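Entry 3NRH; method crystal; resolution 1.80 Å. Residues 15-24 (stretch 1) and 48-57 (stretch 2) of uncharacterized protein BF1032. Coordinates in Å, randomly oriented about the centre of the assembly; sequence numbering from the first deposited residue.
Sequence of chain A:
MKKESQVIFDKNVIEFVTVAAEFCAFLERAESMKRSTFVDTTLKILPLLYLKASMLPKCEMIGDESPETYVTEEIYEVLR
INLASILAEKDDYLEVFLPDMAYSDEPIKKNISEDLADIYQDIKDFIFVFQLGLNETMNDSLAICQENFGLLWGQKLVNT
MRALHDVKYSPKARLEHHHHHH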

# COMPACT_ATOMS: atom_id res chain seq x y z
N GLU A 15 -8.86 14.86 2.01
CA GLU A 15 -7.96 14.10 1.15
C GLU A 15 -8.46 12.67 0.97
O GLU A 15 -8.27 12.08 -0.10
N PHE A 16 -9.08 12.11 2.00
CA PHE A 16 -9.62 10.75 1.89
C PHE A 16 -10.77 10.75 0.88
O PHE A 16 -10.86 9.87 0.03
N VAL A 17 -11.64 11.75 0.98
CA VAL A 17 -12.77 11.85 0.06
C VAL A 17 -12.27 11.89 -1.38
O VAL A 17 -12.81 11.21 -2.26
N THR A 18 -11.22 12.67 -1.63
CA THR A 18 -10.65 12.78 -2.97
C THR A 18 -10.17 11.45 -3.54
O THR A 18 -10.51 11.09 -4.66
N VAL A 19 -9.38 10.70 -2.77
CA VAL A 19 -8.90 9.42 -3.29
C VAL A 19 -10.03 8.39 -3.36
O VAL A 19 -10.05 7.55 -4.26
N ALA A 20 -10.97 8.47 -2.42
CA ALA A 20 -12.10 7.55 -2.41
C ALA A 20 -12.92 7.72 -3.70
O ALA A 20 -13.32 6.74 -4.32
N ALA A 21 -13.14 8.97 -4.09
CA ALA A 21 -13.90 9.24 -5.31
C ALA A 21 -13.12 8.77 -6.54
O ALA A 21 -13.70 8.22 -7.48
N GLU A 22 -11.81 9.00 -6.53
CA GLU A 22 -10.97 8.57 -7.65
C GLU A 22 -11.02 7.05 -7.77
O GLU A 22 -11.06 6.51 -8.87
N PHE A 23 -11.00 6.37 -6.62
CA PHE A 23 -11.05 4.91 -6.58
C PHE A 23 -12.38 4.40 -7.16
O PHE A 23 -12.41 3.53 -8.03
N CYS A 24 -13.49 4.95 -6.67
CA CYS A 24 -14.80 4.51 -7.16
C CYS A 24 -14.96 4.81 -8.64
O CYS A 24 -15.46 3.98 -9.39
N LEU A 48 -2.58 4.56 -1.83
CA LEU A 48 -2.94 5.91 -1.43
C LEU A 48 -4.24 5.88 -0.63
O LEU A 48 -4.40 6.61 0.34
N LEU A 49 -5.17 5.02 -1.05
CA LEU A 49 -6.45 4.89 -0.35
C LEU A 49 -6.21 4.36 1.06
O LEU A 49 -6.82 4.83 2.03
N TYR A 50 -5.32 3.38 1.18
CA TYR A 50 -5.01 2.80 2.48
C TYR A 50 -4.38 3.86 3.39
O TYR A 50 -4.76 4.01 4.56
N LEU A 51 -3.41 4.59 2.85
CA LEU A 51 -2.73 5.63 3.60
C LEU A 51 -3.70 6.70 4.10
O LEU A 51 -3.67 7.07 5.28
N LYS A 52 -4.55 7.21 3.22
CA LYS A 52 -5.50 8.24 3.62
C LYS A 52 -6.51 7.73 4.65
O LYS A 52 -6.91 8.46 5.55
N ALA A 53 -6.91 6.47 4.53
CA ALA A 53 -7.85 5.90 5.49
C ALA A 53 -7.16 5.80 6.86
O ALA A 53 -7.77 6.08 7.89
N SER A 54 -5.89 5.42 6.84
CA SER A 54 -5.11 5.27 8.07
C SER A 54 -4.87 6.60 8.77
O SER A 54 -4.62 6.64 9.97
N MSE A 55 -4.95 7.69 8.02
CA MSE A 55 -4.72 9.02 8.57
C MSE A 55 -5.98 9.77 9.01
O MSE A 55 -5.90 10.91 9.48
N LEU A 56 -7.13 9.12 8.87
CA LEU A 56 -8.39 9.73 9.26
C LEU A 56 -8.44 9.99 10.76
O LEU A 56 -7.81 9.29 11.55
N PRO A 57 -9.18 11.04 11.17
CA PRO A 57 -9.29 11.35 12.60
C PRO A 57 -10.33 10.44 13.24
O PRO A 57 -11.10 9.78 12.54

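Two helices that run nearly antiparallel can pack closely when one side chain serves as a knob and its neighbours across the gap form the hole. The pair in BF1032 is a compact example. Its axes cross at -151° and approach to 9.0 Å, and the two stretches bury 477 Å² between them.

The knob is Leu 49. Its CA-to-CB bond points sideways, so the rotamer must do the work: with chi1 at -179° (t) and chi2 at 61° (p), the end of the side chain comes nearer to the first helix and settles among Phe 16, Val 19, Ala 20 and Phe 23. Its two methyls have different neighbours. CD1 lies 3.8 Å from CE1 of Phe 16 and 3.9 Å from CG1 of Val 19, and the same CD1 lies 4.1 Å from CA of Ala 20. CD2 instead covers a face of the Phe 23 ring, 4.0 Å from the ring centroid and 14° off the normal, a CH-pi contact.

Both phenylalanines point toward the second stretch and share the t rotamer, with chi1 at 178° for Phe 16 and 170° for Phe 23. In Phe 16 this brings the ring against the second helix, where CE1 meets CB of Ala 53 at 3.7 Å and CD1 comes equally close to the backbone N of Ala 53. The ring thus touches both the side chain and the main chain of Ala 53. Beyond the helix, Leu 56 also points toward the first stretch. Its m, t rotamer (chi1 -72°, chi2 175°) places CD1 over one face of the Phe 16 ring, 4.0 Å from the centroid and 12° off the normal, while CD2 rests 3.6 Å from CB of Phe 16.

Val 19, in the p rotamer (chi1 61°), divides its methyls in a similar way. CG2 packs 3.9 Å from CG of Leu 48, whereas CG1 reaches CG of Lys 52, also at 3.9 Å.

Lys 52 shows how a long side chain can serve two environments. Chi1 and chi2 are both m (-66° and -55°), which bends its aliphatic base past Val 19 and Phe 16; its CB is 3.9 Å from CD1 of Phe 16. Chi3 and chi4 are then t, extending the amine to Glu 15. There NZ donates a hydrogen bond to OE1 of Glu 15 at 2.8 Å, within a salt bridge. Glu 15 meets it with chi1 at -62° (m) and chi2 at -161° (t), completing a polar margin beside the apolar contact.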

# COMPACT_ATOMS: atom_id res chain seq x y z
CB GLU A 15 -6.54 14.10 1.71
CG GLU A 15 -5.94 15.49 1.80
CD GLU A 15 -4.43 15.46 1.92
OE1 GLU A 15 -3.91 14.68 2.75
OE2 GLU A 15 -3.76 16.23 1.19
CB PHE A 16 -10.13 10.26 3.25
CG PHE A 16 -10.74 8.89 3.21
CD1 PHE A 16 -9.97 7.78 2.87
CD2 PHE A 16 -12.09 8.70 3.47
CE1 PHE A 16 -10.54 6.50 2.80
CE2 PHE A 16 -12.68 7.44 3.41
CZ PHE A 16 -11.90 6.33 3.07
CB VAL A 17 -13.64 13.10 0.35
CG1 VAL A 17 -14.64 13.33 -0.77
CG2 VAL A 17 -14.39 12.91 1.68
CB THR A 18 -9.50 13.80 -2.99
OG1 THR A 18 -10.00 15.07 -2.58
CG2 THR A 18 -8.90 13.91 -4.39
CB VAL A 19 -7.73 8.85 -2.44
CG1 VAL A 19 -8.19 8.61 -1.01
CG2 VAL A 19 -7.20 7.56 -3.07
CB ALA A 20 -12.98 7.81 -1.19
CB ALA A 21 -14.20 10.74 -5.41
CB GLU A 22 -9.53 9.03 -7.45
CG GLU A 22 -9.37 10.55 -7.34
CD GLU A 22 -9.26 11.24 -8.69
OE1 GLU A 22 -10.09 10.95 -9.58
OE2 GLU A 22 -8.35 12.07 -8.85
CB PHE A 23 -10.90 4.43 -5.13
CG PHE A 23 -11.17 2.95 -4.95
CD1 PHE A 23 -10.25 2.00 -5.40
CD2 PHE A 23 -12.32 2.52 -4.30
CE1 PHE A 23 -10.49 0.63 -5.20
CE2 PHE A 23 -12.57 1.15 -4.10
CZ PHE A 23 -11.65 0.21 -4.55
CB CYS A 24 -15.92 5.18 -6.36
SG CYS A 24 -16.03 4.59 -4.65
CB LEU A 48 -3.10 6.81 -2.66
CG LEU A 48 -3.41 8.28 -2.35
CD1 LEU A 48 -2.33 8.88 -1.45
CD2 LEU A 48 -3.49 9.05 -3.66
CB LEU A 49 -7.38 3.95 -1.13
CG LEU A 49 -8.79 3.70 -0.58
CD1 LEU A 49 -9.57 5.00 -0.52
CD2 LEU A 49 -9.50 2.69 -1.48
CB TYR A 50 -4.03 1.63 2.33
CG TYR A 50 -3.79 0.89 3.62
CD1 TYR A 50 -4.59 -0.19 3.99
CD2 TYR A 50 -2.81 1.31 4.52
CE1 TYR A 50 -4.43 -0.83 5.22
CE2 TYR A 50 -2.64 0.69 5.75
CZ TYR A 50 -3.45 -0.38 6.10
OH TYR A 50 -3.31 -0.96 7.34
CB LEU A 51 -1.65 6.27 2.73
CG LEU A 51 -0.89 7.46 3.32
CD1 LEU A 51 -0.22 7.06 4.63
CD2 LEU A 51 0.16 7.93 2.31
CB LYS A 52 -6.22 8.80 2.38
CG LYS A 52 -5.30 9.55 1.43
CD LYS A 52 -4.55 10.67 2.16
CE LYS A 52 -3.45 11.28 1.30
NZ LYS A 52 -2.62 12.25 2.08
CB ALA A 53 -8.30 4.52 5.04
CB SER A 54 -3.75 4.63 7.76
OG SER A 54 -3.91 3.35 7.16
CB MSE A 55 -3.96 9.88 7.56
CG MSE A 55 -2.56 9.36 7.29
SE MSE A 55 -1.64 10.39 5.95
CE MSE A 55 -1.15 11.92 7.03
CB LEU A 56 -9.56 8.83 8.87
CG LEU A 56 -9.86 8.76 7.37
CD1 LEU A 56 -10.95 7.73 7.10
CD2 LEU A 56 -10.28 10.13 6.88
CB PRO A 57 -9.71 12.82 12.59
CG PRO A 57 -10.59 12.89 11.38
CD PRO A 57 -9.79 12.09 10.35